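Local coordinates for hydrazine synthase alpha subunit (Candidatus Kuenenia stuttgartiensis, PDB 5C2V), which catalyses the condensation of hydroxylamine with ammonia to give hydrazine, the second half-reaction of the hydrazine synthase complex, at residues D[1-5]-D[17-23]; D[288-293]-D[338-344]; D[132-138]-D[162-166]; D[84-88]-D[388-394]. One frame throughout, in Å; residues are numbered along the deposited sequence.

Contact 1 of 4, residues D[1-5]-D[17-23]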
loop_
_atom_site.group_PDB
_atom_site.type_symbol
_atom_site.label_atom_id
_atom_site.label_comp_id
_atom_site.label_asym_id
_atom_site.label_seq_id
_atom_site.Cartn_x
_atom_site.Cartn_y
_atom_site.Cartn_z
ATOM N N GLU D 1 20.094 -0.985 -39.669
ATOM C CA GLU D 1 18.757 -1.537 -39.860
ATOM C C GLU D 1 17.679 -0.525 -39.488
ATOM O O GLU D 1 17.898 0.335 -38.635
ATOM C CB GLU D 1 18.576 -2.813 -39.031
ATOM C CG GLU D 1 19.464 -3.971 -39.452
ATOM C CD GLU D 1 20.739 -4.055 -38.637
ATOM O OE1 GLU D 1 21.278 -5.172 -38.493
ATOM O OE2 GLU D 1 21.200 -3.006 -38.140
ATOM N N PRO D 2 16.508 -0.618 -40.138
ATOM C CA PRO D 2 15.355 0.205 -39.760
ATOM C C PRO D 2 14.734 -0.270 -38.448
ATOM O O PRO D 2 14.657 -1.476 -38.210
ATOM C CB PRO D 2 14.389 0.009 -40.929
ATOM C CG PRO D 2 14.731 -1.337 -41.468
ATOM C CD PRO D 2 16.220 -1.466 -41.309
ATOM N N VAL D 3 14.301 0.664 -37.607
ATOM C CA VAL D 3 13.695 0.310 -36.328
ATOM C C VAL D 3 12.290 0.888 -36.191
ATOM O O VAL D 3 11.301 0.157 -36.243
ATOM C CB VAL D 3 14.556 0.788 -35.140
ATOM C CG1 VAL D 3 13.884 0.437 -33.822
ATOM C CG2 VAL D 3 15.945 0.172 -35.209
ATOM N N MET D 4 12.207 2.203 -36.017
ATOM C CA MET D 4 10.923 2.871 -35.837
ATOM C C MET D 4 10.141 2.912 -37.145
ATOM O O MET D 4 8.963 2.556 -37.189
ATOM C CB MET D 4 11.130 4.289 -35.297
ATOM C CG MET D 4 9.848 5.016 -34.926
ATOM S SD MET D 4 10.172 6.629 -34.188
ATOM C CE MET D 4 8.511 7.172 -33.800
ATOM N N THR D 5 10.807 3.347 -38.212
ATOM C CA THR D 5 10.187 3.425 -39.529
ATOM C C THR D 5 10.917 2.542 -40.533
ATOM O O THR D 5 11.870 1.848 -40.185
ATOM C CB THR D 5 10.172 4.869 -40.064
ATOM O OG1 THR D 5 11.514 5.308 -40.301
ATOM C CG2 THR D 5 9.509 5.801 -39.066
ATOM N N ASP D 17 14.858 8.111 -38.299
ATOM C CA ASP D 17 14.788 7.055 -37.301
ATOM C C ASP D 17 16.091 7.029 -36.512
ATOM O O ASP D 17 17.126 6.608 -37.021
ATOM C CB ASP D 17 14.520 5.704 -37.972
ATOM C CG ASP D 17 14.501 4.547 -36.990
ATOM O OD1 ASP D 17 14.278 4.782 -35.784
ATOM O OD2 ASP D 17 14.699 3.395 -37.432
ATOM N N TYR D 18 16.021 7.457 -35.257
ATOM C CA TYR D 18 17.214 7.641 -34.438
ATOM C C TYR D 18 17.850 6.311 -34.059
ATOM O O TYR D 18 19.042 6.094 -34.282
ATOM C CB TYR D 18 16.875 8.441 -33.178
ATOM C CG TYR D 18 17.929 8.371 -32.097
ATOM C CD1 TYR D 18 17.811 7.476 -31.040
ATOM C CD2 TYR D 18 19.044 9.199 -32.131
ATOM C CE1 TYR D 18 18.772 7.405 -30.051
ATOM C CE2 TYR D 18 20.011 9.137 -31.144
ATOM C CZ TYR D 18 19.869 8.238 -30.108
ATOM O OH TYR D 18 20.827 8.171 -29.122
ATOM N N SER D 19 17.044 5.424 -33.485
ATOM C CA SER D 19 17.516 4.110 -33.070
ATOM C C SER D 19 17.950 3.281 -34.273
ATOM O O SER D 19 18.765 2.369 -34.146
ATOM C CB SER D 19 16.429 3.378 -32.283
ATOM O OG SER D 19 15.215 3.337 -33.013
ATOM N N GLY D 20 17.401 3.605 -35.439
ATOM C CA GLY D 20 17.775 2.933 -36.668
ATOM C C GLY D 20 19.115 3.403 -37.200
ATOM O O GLY D 20 19.941 2.595 -37.626
ATOM N N MET D 21 19.332 4.714 -37.172
ATOM C CA MET D 21 20.586 5.291 -37.645
ATOM C C MET D 21 21.737 4.956 -36.705
ATOM O O MET D 21 22.864 4.741 -37.149
ATOM C CB MET D 21 20.463 6.810 -37.793
ATOM C CG MET D 21 19.493 7.264 -38.872
ATOM S SD MET D 21 20.027 6.855 -40.543
ATOM C CE MET D 21 21.436 7.946 -40.725
ATOM N N SER D 22 21.445 4.912 -35.409
ATOM C CA SER D 22 22.464 4.657 -34.396
ATOM C C SER D 22 23.125 3.290 -34.565
ATOM O O SER D 22 24.271 3.094 -34.162
ATOM C CB SER D 22 21.860 4.772 -32.994
ATOM O OG SER D 22 21.406 6.091 -32.739
ATOM N N LYS D 23 22.403 2.348 -35.164
ATOM C CA LYS D 23 22.932 1.005 -35.373
ATOM C C LYS D 23 24.001 1.004 -36.468
ATOM O O LYS D 23 24.987 0.269 -36.384
ATOM C CB LYS D 23 21.800 0.036 -35.726
ATOM C CG LYS D 23 20.730 -0.076 -34.647
ATOM C CD LYS D 23 19.624 -1.045 -35.036
ATOM C CE LYS D 23 20.061 -2.490 -34.857
ATOM N NZ LYS D 23 20.294 -2.822 -33.423
#
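This is a polar contact between the irregular N-terminal segment and the N-terminal part of helix 18-25, which precedes the first strand of the N-terminal propeller domain. It turns on one carboxylate, that of Asp17, at the N-cap of the helix. Asp17 OD2 accepts from Val3 N at 2.8 Å (N-H...acceptor angle 152°). Met4 N is shared between the two oxygens, in weak bonds of 3.1 Å to Asp17 OD2 and 3.3 Å to Asp17 OD1. The same Asp17 OD1 makes the capping bond, a weak one, with Gly20 N at 3.4 Å. Glycine suits position 20, where an ideal CB would come within 2.0 Å of Asp17 OD2. Val3 supplies the apolar part: Val3 CG2 lies 3.6 Å from Gly20 CA and 3.9 Å from Lys23 CD. Although Glu1 OE2 approaches Lys23 CE to 3.5 Å, the ammonium group of Lys23 is engaged by Asp346 and the carbonyl of Pro344. Arg277 of the beta subunit bonds Met4 O, so the segment also lies at a subunit interface. One buried carboxylate thus caps the helix, weakly, and gathers two consecutive amides, Val3 N firmly and Met4 N weakly.

Contact 2 of 4, residues D[288-293]-D[338-344]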
loop_
_atom_site.group_PDB
_atom_site.type_symbol
_atom_site.label_atom_id
_atom_site.label_comp_id
_atom_site.label_asym_id
_atom_site.label_seq_id
_atom_site.Cartn_x
_atom_site.Cartn_y
_atom_site.Cartn_z
ATOM N N GLN D 288 19.767 6.145 -13.208
ATOM C CA GLN D 288 20.670 5.747 -14.286
ATOM C C GLN D 288 19.912 5.126 -15.455
ATOM O O GLN D 288 20.318 4.101 -16.002
ATOM C CB GLN D 288 21.730 4.778 -13.753
ATOM C CG GLN D 288 22.550 5.349 -12.603
ATOM C CD GLN D 288 23.289 4.283 -11.816
ATOM O OE1 GLN D 288 23.431 3.149 -12.268
ATOM N NE2 GLN D 288 23.762 4.646 -10.629
ATOM N N ALA D 289 18.810 5.764 -15.834
ATOM C CA ALA D 289 17.943 5.253 -16.890
ATOM C C ALA D 289 18.509 5.525 -18.280
ATOM O O ALA D 289 18.901 6.649 -18.597
ATOM C CB ALA D 289 16.553 5.858 -16.763
ATOM N N LYS D 290 18.553 4.481 -19.102
ATOM C CA LYS D 290 18.964 4.602 -20.495
ATOM C C LYS D 290 18.011 3.800 -21.377
ATOM O O LYS D 290 17.227 2.995 -20.876
ATOM C CB LYS D 290 20.407 4.129 -20.683
ATOM C CG LYS D 290 21.425 4.926 -19.880
ATOM C CD LYS D 290 22.850 4.523 -20.215
ATOM C CE LYS D 290 23.839 5.165 -19.255
ATOM N NZ LYS D 290 23.729 6.649 -19.248
ATOM N N ILE D 291 18.073 4.023 -22.686
ATOM C CA ILE D 291 17.131 3.394 -23.606
ATOM C C ILE D 291 17.827 2.524 -24.652
ATOM O O ILE D 291 18.810 2.943 -25.265
ATOM C CB ILE D 291 16.267 4.453 -24.322
ATOM C CG1 ILE D 291 15.670 5.425 -23.301
ATOM C CG2 ILE D 291 15.172 3.790 -25.143
ATOM C CD1 ILE D 291 14.778 6.482 -23.908
ATOM N N THR D 292 17.310 1.315 -24.848
ATOM C CA THR D 292 17.862 0.387 -25.832
ATOM C C THR D 292 17.455 0.776 -27.247
ATOM O O THR D 292 16.381 1.331 -27.467
ATOM C CB THR D 292 17.410 -1.059 -25.569
ATOM O OG1 THR D 292 15.983 -1.141 -25.678
ATOM C CG2 THR D 292 17.838 -1.506 -24.183
ATOM N N PHE D 293 18.333 0.496 -28.203
ATOM C CA PHE D 293 18.086 0.839 -29.597
ATOM C C PHE D 293 17.237 -0.189 -30.348
ATOM O O PHE D 293 16.366 0.182 -31.135
ATOM C CB PHE D 293 19.424 1.056 -30.304
ATOM C CG PHE D 293 20.260 2.133 -29.673
ATOM C CD1 PHE D 293 20.088 3.459 -30.030
ATOM C CD2 PHE D 293 21.194 1.822 -28.697
ATOM C CE1 PHE D 293 20.845 4.454 -29.441
ATOM C CE2 PHE D 293 21.954 2.813 -28.105
ATOM C CZ PHE D 293 21.779 4.130 -28.477
ATOM N N ARG D 338 24.551 -1.950 -11.338
ATOM C CA ARG D 338 24.543 -0.499 -11.465
ATOM C C ARG D 338 25.089 -0.073 -12.828
ATOM O O ARG D 338 25.808 -0.832 -13.487
ATOM C CB ARG D 338 25.361 0.146 -10.341
ATOM C CG ARG D 338 26.855 -0.097 -10.453
ATOM C CD ARG D 338 27.604 0.274 -9.183
ATOM N NE ARG D 338 27.513 1.695 -8.867
ATOM C CZ ARG D 338 28.192 2.282 -7.885
ATOM N NH1 ARG D 338 29.014 1.569 -7.128
ATOM N NH2 ARG D 338 28.051 3.582 -7.663
ATOM N N SER D 339 24.731 1.141 -13.236
ATOM C CA SER D 339 25.242 1.768 -14.456
ATOM C C SER D 339 25.149 0.900 -15.715
ATOM O O SER D 339 26.173 0.519 -16.279
ATOM C CB SER D 339 26.696 2.188 -14.242
ATOM O OG SER D 339 26.833 2.969 -13.067
ATOM N N PRO D 340 23.921 0.587 -16.160
ATOM C CA PRO D 340 23.770 -0.176 -17.405
ATOM C C PRO D 340 24.009 0.695 -18.637
ATOM O O PRO D 340 23.635 1.867 -18.628
ATOM C CB PRO D 340 22.320 -0.655 -17.341
ATOM C CG PRO D 340 21.621 0.417 -16.574
ATOM C CD PRO D 340 22.617 0.935 -15.565
ATOM N N TYR D 341 24.623 0.137 -19.677
ATOM C CA TYR D 341 24.870 0.897 -20.900
ATOM C C TYR D 341 24.533 0.120 -22.172
ATOM O O TYR D 341 25.370 -0.618 -22.690
ATOM C CB TYR D 341 26.321 1.369 -20.962
ATOM C CG TYR D 341 26.478 2.615 -21.798
ATOM C CD1 TYR D 341 26.601 2.537 -23.178
ATOM C CD2 TYR D 341 26.475 3.872 -21.211
ATOM C CE1 TYR D 341 26.732 3.674 -23.948
ATOM C CE2 TYR D 341 26.605 5.015 -21.970
ATOM C CZ TYR D 341 26.732 4.910 -23.338
ATOM O OH TYR D 341 26.862 6.047 -24.095
ATOM N N PRO D 342 23.297 0.277 -22.673
ATOM C CA PRO D 342 22.862 -0.395 -23.903
ATOM C C PRO D 342 23.679 0.025 -25.125
ATOM O O PRO D 342 24.103 1.178 -25.221
ATOM C CB PRO D 342 21.400 0.050 -24.057
ATOM C CG PRO D 342 21.012 0.635 -22.733
ATOM C CD PRO D 342 22.267 1.189 -22.149
ATOM N N LEU D 343 23.891 -0.908 -26.050
ATOM C CA LEU D 343 24.592 -0.616 -27.295
ATOM C C LEU D 343 23.656 -0.770 -28.490
ATOM O O LEU D 343 22.712 -1.557 -28.442
ATOM C CB LEU D 343 25.809 -1.533 -27.463
ATOM C CG LEU D 343 27.080 -1.216 -26.672
ATOM C CD1 LEU D 343 28.173 -2.225 -26.999
ATOM C CD2 LEU D 343 27.554 0.198 -26.959
ATOM N N PRO D 344 23.917 -0.014 -29.569
ATOM C CA PRO D 344 23.184 -0.126 -30.838
ATOM C C PRO D 344 23.283 -1.518 -31.462
ATOM O O PRO D 344 22.517 -1.845 -32.367
ATOM C CB PRO D 344 23.865 0.919 -31.725
ATOM C CG PRO D 344 24.379 1.932 -30.767
ATOM C CD PRO D 344 24.825 1.148 -29.566
#
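Gln288 begins a contact between first strands of neighbouring blades of the six-bladed beta-propeller, 285-291 and 336-342. Their axes run nearly parallel, 11° apart, with a closest approach of 6.9 Å, wider than backbone pairing allows, so side chains bridge the gap. The amide oxygen of Gln288 does this directly: OE1 accepts from Ser339 N at 2.6 Å (N-H...acceptor angle 147°) and, weakly, from Ser339 OG at 3.5 Å. Ala289 turns away, towards Tyr300 of its own blade. Lys290 points across again and reaches across the partner strand, with CB 3.8 Å from Pro342 CD, CD 3.2 Å from Pro340 O and CE 3.5 Å from Tyr341 CD2; it also forms a cation-pi pair with Trp232 of another blade. Ile291 points away from the partner and packs on Pro235. At Thr292 the methyl CG2 touches Pro342 CB at 3.9 Å, whereas OG1 bonds to Lys297 N and Asp295. Pro342, with 81 Å² covered, thus receives both Lys290 CB and Thr292 CG2. Phe293 closes the interface: its CE2 lies 3.6 Å from Pro344 CD, and Pro344 CG makes a CH-pi contact over one face of the ring, 4.0 Å from the Phe293 centroid and 22° off the normal.

Contact 3 of 4, residues D[132-138]-D[162-166]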
loop_
_atom_site.group_PDB
_atom_site.type_symbol
_atom_site.label_atom_id
_atom_site.label_comp_id
_atom_site.label_asym_id
_atom_site.label_seq_id
_atom_site.Cartn_x
_atom_site.Cartn_y
_atom_site.Cartn_z
ATOM N N ALA D 132 22.925 18.098 -28.863
ATOM C CA ALA D 132 23.368 18.878 -29.999
ATOM C C ALA D 132 22.221 19.748 -30.489
ATOM O O ALA D 132 21.256 19.267 -31.084
ATOM C CB ALA D 132 23.874 17.967 -31.092
ATOM N N ALA D 133 22.356 21.045 -30.231
ATOM C CA ALA D 133 21.312 22.017 -30.513
ATOM C C ALA D 133 21.796 23.012 -31.552
ATOM O O ALA D 133 22.649 23.853 -31.270
ATOM C CB ALA D 133 20.896 22.735 -29.239
ATOM N N GLY D 134 21.242 22.922 -32.755
ATOM C CA GLY D 134 21.733 23.712 -33.865
ATOM C C GLY D 134 23.061 23.178 -34.367
ATOM O O GLY D 134 23.693 23.779 -35.233
ATOM N N SER D 135 23.497 22.058 -33.796
ATOM C CA SER D 135 24.692 21.367 -34.262
ATOM C C SER D 135 24.349 19.941 -34.668
ATOM O O SER D 135 24.050 19.106 -33.826
ATOM C CB SER D 135 25.772 21.361 -33.178
ATOM O OG SER D 135 25.858 22.618 -32.530
ATOM N N ILE D 136 24.407 19.658 -35.960
ATOM C CA ILE D 136 24.164 18.310 -36.448
ATOM C C ILE D 136 25.404 17.866 -37.204
ATOM O O ILE D 136 26.048 16.881 -36.843
ATOM C CB ILE D 136 22.912 18.233 -37.340
ATOM C CG1 ILE D 136 21.669 18.588 -36.522
ATOM C CG2 ILE D 136 22.761 16.844 -37.936
ATOM C CD1 ILE D 136 21.496 17.751 -35.271
ATOM N N GLU D 137 25.727 18.602 -38.264
ATOM C CA GLU D 137 26.972 18.403 -38.987
ATOM C C GLU D 137 28.052 19.356 -38.480
ATOM O O GLU D 137 27.766 20.496 -38.108
ATOM C CB GLU D 137 26.755 18.598 -40.485
ATOM C CG GLU D 137 25.707 19.640 -40.828
ATOM C CD GLU D 137 25.418 19.708 -42.314
ATOM O OE1 GLU D 137 25.033 18.668 -42.889
ATOM O OE2 GLU D 137 25.567 20.799 -42.904
ATOM N N GLU D 138 29.291 18.871 -38.457
ATOM C CA GLU D 138 30.426 19.636 -37.948
ATOM C C GLU D 138 30.700 20.881 -38.782
ATOM O O GLU D 138 30.594 20.856 -40.009
ATOM C CB GLU D 138 31.677 18.759 -37.912
ATOM C CG GLU D 138 31.443 17.369 -37.356
ATOM C CD GLU D 138 32.696 16.521 -37.384
ATOM O OE1 GLU D 138 32.577 15.286 -37.531
ATOM O OE2 GLU D 138 33.801 17.089 -37.263
ATOM N N LYS D 162 29.853 25.216 -34.091
ATOM C CA LYS D 162 28.746 24.365 -33.693
ATOM C C LYS D 162 29.307 23.150 -32.976
ATOM O O LYS D 162 29.908 22.267 -33.586
ATOM C CB LYS D 162 27.904 23.940 -34.898
ATOM C CG LYS D 162 27.383 25.091 -35.740
ATOM C CD LYS D 162 26.604 24.572 -36.937
ATOM C CE LYS D 162 27.496 23.751 -37.853
ATOM N NZ LYS D 162 26.712 22.867 -38.760
ATOM N N THR D 163 29.085 23.118 -31.669
ATOM C CA THR D 163 29.586 22.054 -30.816
ATOM C C THR D 163 28.397 21.386 -30.155
ATOM O O THR D 163 28.128 20.203 -30.368
ATOM C CB THR D 163 30.558 22.585 -29.745
ATOM O OG1 THR D 163 29.983 23.729 -29.103
ATOM C CG2 THR D 163 31.879 22.988 -30.381
ATOM N N GLY D 164 27.684 22.165 -29.351
ATOM C CA GLY D 164 26.465 21.694 -28.731
ATOM C C GLY D 164 26.200 22.355 -27.397
ATOM O O GLY D 164 26.780 23.387 -27.062
ATOM N N MET D 165 25.307 21.740 -26.636
ATOM C CA MET D 165 24.961 22.194 -25.303
ATOM C C MET D 165 25.285 21.078 -24.322
ATOM O O MET D 165 25.417 19.919 -24.717
ATOM C CB MET D 165 23.481 22.569 -25.225
ATOM C CG MET D 165 23.048 23.628 -26.225
ATOM S SD MET D 165 23.556 25.286 -25.738
ATOM C CE MET D 165 22.608 25.488 -24.232
ATOM N N ILE D 166 25.425 21.421 -23.047
ATOM C CA ILE D 166 25.662 20.405 -22.032
ATOM C C ILE D 166 24.572 20.424 -20.968
ATOM O O ILE D 166 24.416 21.402 -20.241
ATOM C CB ILE D 166 27.033 20.579 -21.355
ATOM C CG1 ILE D 166 28.156 20.281 -22.349
ATOM C CG2 ILE D 166 27.152 19.658 -20.152
ATOM C CD1 ILE D 166 29.540 20.317 -21.737
#
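Lys162 makes the largest contribution to this contact, with 103 Å² of its surface covered by the loop 132-138. The aliphatic chain of Lys162 crosses that loop, with CB 3.4 Å from Ser135 OG and CD 3.5 Å from Gly134 O, before Lys162 NZ donates to Glu137 O at 2.7 Å. The same ammonium group forms a salt bridge with Glu22 of the gamma subunit, placing this end at a subunit interface. Thr163 turns its side chain away, to Thr192; its N is 3.4 Å from Ser135 OG, but the angle is too poor for a hydrogen bond. These residues belong to a blade of the beta-propeller in which the long, interrupted strand 154-171 pairs antiparallel with both 124-131 and 139-146. The loop 132-138 connects those two partners, and backbone bonds of Lys162 with Gly139 and of Met165 with Tyr131 bracket it. At Gly164, with phi/psi of 150/-164°, a CB would be jammed against the preceding carbonyl; the bare CA lies 4.4 Å from Ala132 CA, the nearest CA pair of the two segments. Met165 then restores side-chain packing: its CG meets Ala133 CB at 3.8 Å, while the thioether leads off towards Ile197 and Ile198 of helix 196-201.

Contact 4 of 4, residues D[84-88]-D[388-394]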
loop_
_atom_site.group_PDB
_atom_site.type_symbol
_atom_site.label_atom_id
_atom_site.label_comp_id
_atom_site.label_asym_id
_atom_site.label_seq_id
_atom_site.Cartn_x
_atom_site.Cartn_y
_atom_site.Cartn_z
ATOM N N THR D 84 30.660 10.339 -23.401
ATOM C CA THR D 84 31.426 10.533 -24.630
ATOM C C THR D 84 30.746 11.508 -25.586
ATOM O O THR D 84 29.520 11.629 -25.602
ATOM C CB THR D 84 31.662 9.198 -25.372
ATOM O OG1 THR D 84 30.417 8.690 -25.865
ATOM C CG2 THR D 84 32.296 8.171 -24.444
ATOM N N TYR D 85 31.553 12.202 -26.383
ATOM C CA TYR D 85 31.038 13.111 -27.399
ATOM C C TYR D 85 30.506 12.303 -28.579
ATOM O O TYR D 85 30.562 11.073 -28.573
ATOM C CB TYR D 85 32.127 14.088 -27.851
ATOM C CG TYR D 85 31.621 15.337 -28.549
ATOM C CD1 TYR D 85 30.853 16.274 -27.869
ATOM C CD2 TYR D 85 31.931 15.586 -29.879
ATOM C CE1 TYR D 85 30.395 17.418 -28.501
ATOM C CE2 TYR D 85 31.480 16.726 -30.518
ATOM C CZ TYR D 85 30.712 17.638 -29.825
ATOM O OH TYR D 85 30.262 18.774 -30.459
ATOM N N TRP D 86 29.997 12.995 -29.590
ATOM C CA TRP D 86 29.358 12.336 -30.722
ATOM C C TRP D 86 30.347 11.527 -31.559
ATOM O O TRP D 86 30.039 10.417 -31.988
ATOM C CB TRP D 86 28.649 13.368 -31.600
ATOM C CG TRP D 86 27.783 14.311 -30.820
ATOM C CD1 TRP D 86 28.047 15.617 -30.527
ATOM C CD2 TRP D 86 26.514 14.016 -30.221
ATOM N NE1 TRP D 86 27.022 16.156 -29.791
ATOM C CE2 TRP D 86 26.068 15.193 -29.587
ATOM C CE3 TRP D 86 25.713 12.871 -30.160
ATOM C CZ2 TRP D 86 24.856 15.259 -28.903
ATOM C CZ3 TRP D 86 24.509 12.940 -29.480
ATOM C CH2 TRP D 86 24.093 14.125 -28.861
ATOM N N ASP D 87 31.531 12.085 -31.794
ATOM C CA ASP D 87 32.541 11.417 -32.612
ATOM C C ASP D 87 33.341 10.378 -31.828
ATOM O O ASP D 87 33.909 9.455 -32.410
ATOM C CB ASP D 87 33.494 12.446 -33.220
ATOM C CG ASP D 87 34.222 13.258 -32.169
ATOM O OD1 ASP D 87 33.733 13.323 -31.021
ATOM O OD2 ASP D 87 35.284 13.833 -32.489
ATOM N N GLY D 88 33.378 10.532 -30.509
ATOM C CA GLY D 88 34.106 9.609 -29.655
ATOM C C GLY D 88 35.570 9.962 -29.460
ATOM O O GLY D 88 36.356 9.130 -29.007
ATOM N N VAL D 388 33.500 3.694 -26.259
ATOM C CA VAL D 388 33.709 4.709 -27.281
ATOM C C VAL D 388 33.150 4.232 -28.623
ATOM O O VAL D 388 33.339 3.080 -29.023
ATOM C CB VAL D 388 35.210 5.096 -27.419
ATOM C CG1 VAL D 388 35.795 5.421 -26.052
ATOM C CG2 VAL D 388 36.022 3.999 -28.093
ATOM N N TYR D 389 32.430 5.133 -29.286
ATOM C CA TYR D 389 31.834 4.886 -30.596
ATOM C C TYR D 389 31.131 6.149 -31.067
ATOM O O TYR D 389 30.865 7.053 -30.273
ATOM C CB TYR D 389 30.846 3.711 -30.560
ATOM C CG TYR D 389 29.583 3.958 -29.761
ATOM C CD1 TYR D 389 29.554 3.753 -28.387
ATOM C CD2 TYR D 389 28.414 4.377 -30.384
ATOM C CE1 TYR D 389 28.397 3.968 -27.657
ATOM C CE2 TYR D 389 27.255 4.592 -29.664
ATOM C CZ TYR D 389 27.252 4.390 -28.301
ATOM O OH TYR D 389 26.098 4.607 -27.582
ATOM N N VAL D 390 30.825 6.209 -32.357
ATOM C CA VAL D 390 30.158 7.378 -32.913
ATOM C C VAL D 390 28.662 7.325 -32.630
ATOM O O VAL D 390 27.973 6.389 -33.037
ATOM C CB VAL D 390 30.393 7.496 -34.429
ATOM C CG1 VAL D 390 29.689 8.728 -34.978
ATOM C CG2 VAL D 390 31.883 7.551 -34.729
ATOM N N LYS D 391 28.165 8.338 -31.928
ATOM C CA LYS D 391 26.758 8.396 -31.559
ATOM C C LYS D 391 25.962 9.269 -32.515
ATOM O O LYS D 391 26.375 10.382 -32.843
ATOM C CB LYS D 391 26.597 8.923 -30.133
ATOM C CG LYS D 391 27.147 8.004 -29.066
ATOM C CD LYS D 391 27.010 8.630 -27.695
ATOM C CE LYS D 391 27.527 7.700 -26.621
ATOM N NZ LYS D 391 27.453 8.330 -25.276
ATOM N N TYR D 392 24.817 8.761 -32.959
ATOM C CA TYR D 392 23.917 9.549 -33.785
ATOM C C TYR D 392 23.324 10.674 -32.949
ATOM O O TYR D 392 23.144 10.530 -31.740
ATOM C CB TYR D 392 22.810 8.675 -34.377
ATOM C CG TYR D 392 22.070 9.332 -35.518
ATOM C CD1 TYR D 392 22.639 9.414 -36.782
ATOM C CD2 TYR D 392 20.803 9.869 -35.334
ATOM C CE1 TYR D 392 21.970 10.012 -37.830
ATOM C CE2 TYR D 392 20.124 10.470 -36.378
ATOM C CZ TYR D 392 20.712 10.538 -37.623
ATOM O OH TYR D 392 20.041 11.135 -38.666
ATOM N N LYS D 393 23.027 11.798 -33.591
ATOM C CA LYS D 393 22.509 12.958 -32.876
ATOM C C LYS D 393 20.987 13.007 -32.902
ATOM O O LYS D 393 20.374 12.892 -33.964
ATOM C CB LYS D 393 23.081 14.248 -33.466
ATOM C CG LYS D 393 24.559 14.450 -33.186
ATOM C CD LYS D 393 25.096 15.663 -33.929
ATOM C CE LYS D 393 26.593 15.818 -33.724
ATOM N NZ LYS D 393 27.035 17.229 -33.908
ATOM N N PRO D 394 20.371 13.169 -31.722
ATOM C CA PRO D 394 18.919 13.330 -31.609
ATOM C C PRO D 394 18.465 14.695 -32.110
ATOM O O PRO D 394 19.271 15.621 -32.194
ATOM C CB PRO D 394 18.660 13.189 -30.102
ATOM C CG PRO D 394 19.904 12.574 -29.539
ATOM C CD PRO D 394 21.014 13.073 -30.403
#
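Two propeller loops meet here: 84-88 follows the first strand of one blade, and 388-394 follows strand 381-387, the last strand of the propeller, which pairs with 31-37 in the sheet that also holds 58-63, the "Velcro" closure of a beta-propeller. The central backbone bond runs from Lys391 N to Trp86 O, 2.8 Å long with an N-H...acceptor angle of 153°. Trp86 O also receives a CA-H...O contact from Val390 CA at 3.2 Å (141° at the hydrogen), so this carbonyl is approached by two consecutive residues. The ammonium group of Lys391 gives only a weak bond to Thr84 OG1, at 3.0 Å from NZ; its stronger partner is the hydroxyl of Tyr341. Lys393 NZ is likewise satisfied outside the pair, by the carbonyl of Ile136, and Tyr85 OH bonds to the carbonyl of Thr163. Arg20 of the gamma subunit donates to Lys393 O. Around these polar links Trp86 fills the gap, with 145 Å² covered: its CH2 lies 3.6 Å from Pro394 CD and its CZ3 3.6 Å from Tyr392 O. Lys393 spans one indole face, its NZ in an off-centre cation-pi position 4.3 Å from the five-membered ring centroid of Trp86, and its CE more squarely placed, 3.6 Å from that centroid and 21° off the normal.

In the fold
All four contacts lie in the propeller domain, away from its annotated sites. Contact 2 is the most interior, untouched by other subunits and built from a glutamine, a lysine chain, prolines and a phenylalanine between strands. Contacts 1, 3 and 4 reach subunit interfaces, though contact 3 is largely buried as well; a carboxylate gathers amides in contact 1, a lysine meets a carbonyl in contact 3, and a backbone bond lies beside a packed tryptophan in contact 4. Contact 4 is the hub, its centre 12 to 15 Å from the others. Tyr392 packs on helix 18-25 of contact 1, Lys391 meets Tyr341 of contact 2, and Tyr85 meets Thr163 of contact 3. Contacts 2 and 3 are nested in its loop yet do not touch each other.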